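PDB 4L7A: uncharacterized protein from Bacteroides caccae, which is of unknown function but probably acts as a zinc-dependent peptidase. Local coordinates for residues A[22-26]-A[267-271]; A[40-44]-A[56-60]. All blocks are in the same frame, centred on the assembly; numbering follows the deposited sequence.

Contact 1: residues A[22-26]-A[267-271]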
loop_
_atom_site.group_PDB
_atom_site.type_symbol
_atom_site.label_atom_id
_atom_site.label_comp_id
_atom_site.label_asym_id
_atom_site.label_seq_id
_atom_site.Cartn_x
_atom_site.Cartn_y
_atom_site.Cartn_z
ATOM N N GLU A 22 23.904 11.649 -5.499
ATOM C CA GLU A 22 22.900 12.060 -6.521
ATOM C C GLU A 22 21.504 11.522 -6.154
ATOM O O GLU A 22 20.518 12.231 -6.270
ATOM C CB GLU A 22 23.316 11.601 -7.941
ATOM C CG GLU A 22 22.437 12.123 -9.116
ATOM C CD GLU A 22 22.745 11.454 -10.484
ATOM O OE1 GLU A 22 23.749 10.701 -10.588
ATOM O OE2 GLU A 22 21.981 11.674 -11.464
ATOM N N PHE A 23 21.433 10.280 -5.708
ATOM C CA PHE A 23 20.174 9.712 -5.223
ATOM C C PHE A 23 19.670 10.458 -3.963
ATOM O O PHE A 23 18.487 10.740 -3.853
ATOM C CB PHE A 23 20.315 8.204 -4.998
ATOM C CG PHE A 23 19.016 7.459 -4.802
ATOM C CD1 PHE A 23 17.819 7.882 -5.360
ATOM C CD2 PHE A 23 19.009 6.283 -4.072
ATOM C CE1 PHE A 23 16.649 7.139 -5.163
ATOM C CE2 PHE A 23 17.835 5.548 -3.872
ATOM C CZ PHE A 23 16.660 5.996 -4.411
ATOM N N ASP A 24 20.564 10.792 -3.037
ATOM C CA ASP A 24 20.146 11.537 -1.842
ATOM C C ASP A 24 19.516 12.828 -2.267
ATOM O O ASP A 24 18.479 13.209 -1.775
ATOM C CB ASP A 24 21.287 11.826 -0.884
ATOM C CG ASP A 24 21.885 10.573 -0.286
ATOM O OD1 ASP A 24 21.262 9.492 -0.323
ATOM O OD2 ASP A 24 23.026 10.667 0.207
ATOM N N ARG A 25 20.144 13.485 -3.220
ATOM C CA ARG A 25 19.627 14.760 -3.744
ATOM C C ARG A 25 18.232 14.527 -4.338
ATOM O O ARG A 25 17.308 15.260 -4.045
ATOM C CB ARG A 25 20.602 15.403 -4.774
ATOM C CG ARG A 25 20.771 16.934 -4.643
ATOM C CD ARG A 25 21.662 17.586 -5.764
ATOM N NE ARG A 25 20.908 17.913 -6.988
ATOM C CZ ARG A 25 21.034 17.298 -8.166
ATOM N NH1 ARG A 25 21.908 16.323 -8.338
ATOM N NH2 ARG A 25 20.303 17.684 -9.183
ATOM N N TRP A 26 18.083 13.483 -5.154
ATOM C CA TRP A 26 16.798 13.181 -5.777
ATOM C C TRP A 26 15.725 12.896 -4.713
ATOM O O TRP A 26 14.573 13.295 -4.875
ATOM C CB TRP A 26 16.983 12.026 -6.736
ATOM C CG TRP A 26 15.819 11.719 -7.530
ATOM C CD1 TRP A 26 15.568 12.165 -8.783
ATOM C CD2 TRP A 26 14.667 10.939 -7.139
ATOM N NE1 TRP A 26 14.365 11.678 -9.219
ATOM C CE2 TRP A 26 13.797 10.904 -8.249
ATOM C CE3 TRP A 26 14.323 10.221 -5.988
ATOM C CZ2 TRP A 26 12.589 10.210 -8.247
ATOM C CZ3 TRP A 26 13.116 9.501 -5.980
ATOM C CH2 TRP A 26 12.268 9.507 -7.106
ATOM N N LEU A 267 13.755 4.145 -15.369
ATOM C CA LEU A 267 14.187 3.409 -14.212
ATOM C C LEU A 267 15.679 3.191 -14.166
ATOM O O LEU A 267 16.177 2.845 -13.143
ATOM C CB LEU A 267 13.456 2.056 -14.136
ATOM C CG LEU A 267 11.929 2.112 -14.021
ATOM C CD1 LEU A 267 11.261 0.721 -14.063
ATOM C CD2 LEU A 267 11.505 2.823 -12.745
ATOM N N ASP A 268 16.384 3.413 -15.259
ATOM C CA ASP A 268 17.813 3.159 -15.316
ATOM C C ASP A 268 18.690 4.373 -15.014
ATOM O O ASP A 268 19.921 4.317 -15.165
ATOM C CB ASP A 268 18.169 2.583 -16.690
ATOM C CG ASP A 268 17.561 1.189 -16.922
ATOM O OD1 ASP A 268 17.307 0.450 -15.940
ATOM O OD2 ASP A 268 17.374 0.817 -18.094
ATOM N N HIS A 269 18.069 5.474 -14.608
ATOM C CA HIS A 269 18.799 6.695 -14.306
ATOM C C HIS A 269 18.192 7.329 -13.055
ATOM O O HIS A 269 17.016 7.139 -12.787
ATOM C CB HIS A 269 18.696 7.675 -15.477
ATOM C CG HIS A 269 19.282 7.160 -16.755
ATOM N ND1 HIS A 269 18.502 6.687 -17.796
ATOM C CD2 HIS A 269 20.567 7.051 -17.169
ATOM C CE1 HIS A 269 19.281 6.298 -18.790
ATOM N NE2 HIS A 269 20.537 6.525 -18.439
ATOM N N ILE A 270 18.979 8.121 -12.341
ATOM C CA ILE A 270 18.450 8.884 -11.233
ATOM C C ILE A 270 17.819 10.147 -11.806
ATOM O O ILE A 270 16.642 10.255 -11.792
ATOM C CB ILE A 270 19.555 9.209 -10.206
ATOM C CG1 ILE A 270 20.113 7.931 -9.644
ATOM C CG2 ILE A 270 18.985 10.136 -9.070
ATOM C CD1 ILE A 270 21.410 8.119 -8.829
ATOM N N TYR A 271 18.616 11.099 -12.291
ATOM C CA TYR A 271 18.100 12.265 -13.021
ATOM C C TYR A 271 18.151 11.921 -14.482
ATOM O O TYR A 271 18.768 10.958 -14.858
ATOM C CB TYR A 271 18.940 13.537 -12.778
ATOM C CG TYR A 271 18.630 14.149 -11.449
ATOM C CD1 TYR A 271 19.335 13.754 -10.314
ATOM C CD2 TYR A 271 17.594 15.066 -11.302
ATOM C CE1 TYR A 271 19.047 14.271 -9.072
ATOM C CE2 TYR A 271 17.290 15.606 -10.058
ATOM C CZ TYR A 271 18.032 15.199 -8.936
ATOM O OH TYR A 271 17.770 15.700 -7.668
ATOM O OXT TYR A 271 17.595 12.566 -15.340
HETATM O O HOH W 1 21.003 10.678 -13.426
#
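The C-terminal tail, residues 267-271, comes up to one flank of helix 17-35 without forming a regular strand or helix. L267 to H269 bring the tail in past helix 59-81, where K67 NZ donates hydrogen bonds to the carbonyls of H269 and I270. I270 is the first residue to make contact with residues 22-26. Its CA-to-CB bond points toward the helix, and its side chain is buried there. I270 CD1 lies 4.0 Å from F23 CB, and I270 CG2 lies 3.6 Å from W26 CB. F23 and W26 are one turn apart, so the isoleucine packs across successive turns. This is a chain terminus docked on the N-terminal helix: two segments 241 residues apart at their closest ends are joined by side chains and a water, with no direct hydrogen bond between them. Y271 ends the chain, and its ring is held between two helix side chains. The R25 guanidinium stacks flat on one face, centres 4.3 Å apart and planes at 8°, a cation-pi geometry. On the opposite face W26 makes a T-shaped pair, presenting the edge of its five-membered ring, with centroids 5.1 Å apart and planes at 76°. The hydroxyl of Y271 hydrogen-bonds to E29, further along the helix. At the terminal carboxylate, water 1 donates to Y271 O (2.7 Å) and to E22 OE2 (2.4 Å), bridging the two.

Contact 2: residues A[40-44]-A[56-60]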
loop_
_atom_site.group_PDB
_atom_site.type_symbol
_atom_site.label_atom_id
_atom_site.label_comp_id
_atom_site.label_asym_id
_atom_site.label_seq_id
_atom_site.Cartn_x
_atom_site.Cartn_y
_atom_site.Cartn_z
ATOM N N LYS A 40 14.753 5.887 3.179
ATOM C CA LYS A 40 16.112 5.444 3.492
ATOM C C LYS A 40 16.486 4.162 2.746
ATOM O O LYS A 40 15.721 3.190 2.730
ATOM C CB LYS A 40 16.257 5.219 4.987
ATOM C CG LYS A 40 15.950 6.430 5.841
ATOM C CD LYS A 40 16.535 6.252 7.218
ATOM C CE LYS A 40 16.099 7.349 8.166
ATOM N NZ LYS A 40 16.595 7.040 9.524
ATOM N N TYR A 41 17.648 4.182 2.103
ATOM C CA TYR A 41 18.169 3.005 1.439
ATOM C C TYR A 41 19.518 2.601 1.956
ATOM O O TYR A 41 19.897 1.439 1.806
ATOM C CB TYR A 41 18.235 3.207 -0.051
ATOM C CG TYR A 41 19.250 4.200 -0.463
ATOM C CD1 TYR A 41 18.981 5.554 -0.394
ATOM C CD2 TYR A 41 20.490 3.791 -0.912
ATOM C CE1 TYR A 41 19.950 6.498 -0.763
ATOM C CE2 TYR A 41 21.465 4.713 -1.260
ATOM C CZ TYR A 41 21.172 6.071 -1.206
ATOM O OH TYR A 41 22.142 6.957 -1.534
ATOM N N ARG A 42 20.235 3.529 2.580
ATOM C CA ARG A 42 21.590 3.251 3.054
ATOM C C ARG A 42 21.473 2.350 4.273
ATOM O O ARG A 42 20.788 2.687 5.245
ATOM C CB ARG A 42 22.328 4.543 3.398
ATOM C CG ARG A 42 22.730 5.458 2.202
ATOM C CD ARG A 42 23.062 6.865 2.745
ATOM N NE ARG A 42 23.554 7.829 1.764
ATOM C CZ ARG A 42 24.787 7.875 1.322
ATOM N NH1 ARG A 42 25.680 6.988 1.724
ATOM N NH2 ARG A 42 25.130 8.778 0.427
HETATM N N MSE A 43 22.180 1.236 4.230
HETATM C CA MSE A 43 22.147 0.252 5.321
HETATM C C MSE A 43 22.692 0.761 6.662
HETATM O O MSE A 43 22.181 0.405 7.739
HETATM C CB MSE A 43 22.929 -0.984 4.904
HETATM C CG MSE A 43 22.272 -1.724 3.743
HETATM SE SE MSE A 43 23.446 -3.073 2.968
HETATM C CE MSE A 43 24.344 -1.986 1.562
ATOM N N GLU A 44 23.718 1.591 6.578
ATOM C CA GLU A 44 24.303 2.249 7.734
ATOM C C GLU A 44 23.314 3.120 8.506
ATOM O O GLU A 44 23.526 3.341 9.674
ATOM C CB GLU A 44 25.502 3.113 7.266
ATOM C CG GLU A 44 25.095 4.319 6.369
ATOM C CD GLU A 44 26.021 4.584 5.186
ATOM O OE1 GLU A 44 27.227 4.811 5.407
ATOM O OE2 GLU A 44 25.551 4.616 4.028
ATOM N N PRO A 56 22.837 -7.497 1.125
ATOM C CA PRO A 56 23.031 -6.083 0.895
ATOM C C PRO A 56 21.897 -5.482 0.049
ATOM O O PRO A 56 21.349 -6.126 -0.852
ATOM C CB PRO A 56 24.357 -6.039 0.135
ATOM C CG PRO A 56 25.065 -7.237 0.596
ATOM C CD PRO A 56 23.995 -8.289 0.691
ATOM N N THR A 57 21.547 -4.255 0.367
ATOM C CA THR A 57 20.494 -3.548 -0.332
ATOM C C THR A 57 21.022 -3.136 -1.691
ATOM O O THR A 57 21.990 -2.413 -1.759
ATOM C CB THR A 57 20.083 -2.310 0.503
ATOM O OG1 THR A 57 19.647 -2.777 1.812
ATOM C CG2 THR A 57 18.971 -1.535 -0.162
ATOM N N ASP A 58 20.377 -3.590 -2.768
ATOM C CA ASP A 58 20.808 -3.318 -4.154
ATOM C C ASP A 58 20.500 -1.857 -4.495
ATOM O O ASP A 58 19.345 -1.438 -4.453
ATOM C CB ASP A 58 20.034 -4.308 -5.051
ATOM C CG ASP A 58 20.226 -4.103 -6.583
ATOM O OD1 ASP A 58 20.484 -3.003 -7.109
ATOM O OD2 ASP A 58 19.986 -5.116 -7.303
ATOM N N PHE A 59 21.520 -1.085 -4.851
ATOM C CA PHE A 59 21.345 0.335 -5.083
ATOM C C PHE A 59 20.438 0.701 -6.275
ATOM O O PHE A 59 19.506 1.459 -6.115
ATOM C CB PHE A 59 22.682 1.018 -5.305
ATOM C CG PHE A 59 22.561 2.500 -5.652
ATOM C CD1 PHE A 59 22.468 3.456 -4.633
ATOM C CD2 PHE A 59 22.557 2.928 -6.955
ATOM C CE1 PHE A 59 22.397 4.827 -4.921
ATOM C CE2 PHE A 59 22.496 4.296 -7.254
ATOM C CZ PHE A 59 22.422 5.251 -6.218
ATOM N N TRP A 60 20.729 0.195 -7.458
ATOM C CA TRP A 60 19.937 0.551 -8.625
ATOM C C TRP A 60 18.494 -0.015 -8.542
ATOM O O TRP A 60 17.548 0.575 -9.057
ATOM C CB TRP A 60 20.646 0.126 -9.911
ATOM C CG TRP A 60 21.841 0.940 -10.114
ATOM C CD1 TRP A 60 23.128 0.543 -9.953
ATOM C CD2 TRP A 60 21.885 2.319 -10.531
ATOM N NE1 TRP A 60 23.968 1.572 -10.227
ATOM C CE2 TRP A 60 23.235 2.696 -10.539
ATOM C CE3 TRP A 60 20.920 3.273 -10.839
ATOM C CZ2 TRP A 60 23.656 3.982 -10.888
ATOM C CZ3 TRP A 60 21.326 4.556 -11.163
ATOM C CH2 TRP A 60 22.692 4.901 -11.206
HETATM O O HOH W 2 19.128 -0.562 3.038
#
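Side-chain packing accounts for much of this contact. Y41 and F59 make an apolar contact through their rings: Y41 CE2 is 3.7 Å from F59 CD1, at the rim of the phenylalanine ring. The centroids are 5.7 Å apart and the planes meet at 69°, an oblique pairing. Both residues are buried, and the CA-to-CB bond of Y41 points toward 56-60. A second patch is more exposed. Selenomethionine M43 lies against P56, an apolar contact with its SE 4.2 Å from P56 CB. T57 adds van der Waals contacts: its OG1 is 3.4 Å from M43 CG, and its CG2 is 3.7 Å from Y41 O. It thus sits between the two patches.

The segments flank a loop. Residues 40-44 leave strand 38-40, an outer strand of the mixed sheet, and residues 56-60 enter helix 59-81. The contact therefore closes the base of the strand-to-helix connection, with 11 residues between its segments. D58 is the N-cap of that helix, and its OD1 accepts a hydrogen bond from L61 N.

Polar bridging across the gap is by water. Water 2 donates to Y41 O at 2.5 Å and accepts from T57 OG1 at 2.6 Å. No direct hydrogen bond joins the two segments.

Within 40-44, R42 NH1 and E44 OE2 form a salt bridge at 3.3 Å, a weak hydrogen bond. D24 on helix 17-35 anchors the segment, through a salt bridge to R42 and a hydrogen bond to the Y41 hydroxyl.

In the fold
The centres of contact 1 and contact 2 lie about 13 Å apart, on the same side of the chain's centre. Helix 17-35 serves both. D24, which does not touch the C-terminal tail, reaches contact 2: its OD2 forms a salt bridge with R42 NH2 at 2.8 Å, and its OD1 a probable hydrogen bond with Y41 OH at 2.9 Å. F23 joins the apolar parts, with CD2 3.4 Å from Y41 CE1 and 3.8 Å from F59 CE1. I270 of the tail also touches F59 and W60. In sequence, contact 2 falls entirely between the two segments of contact 1. Their centres are about 23 and 21 Å from the chain's centre.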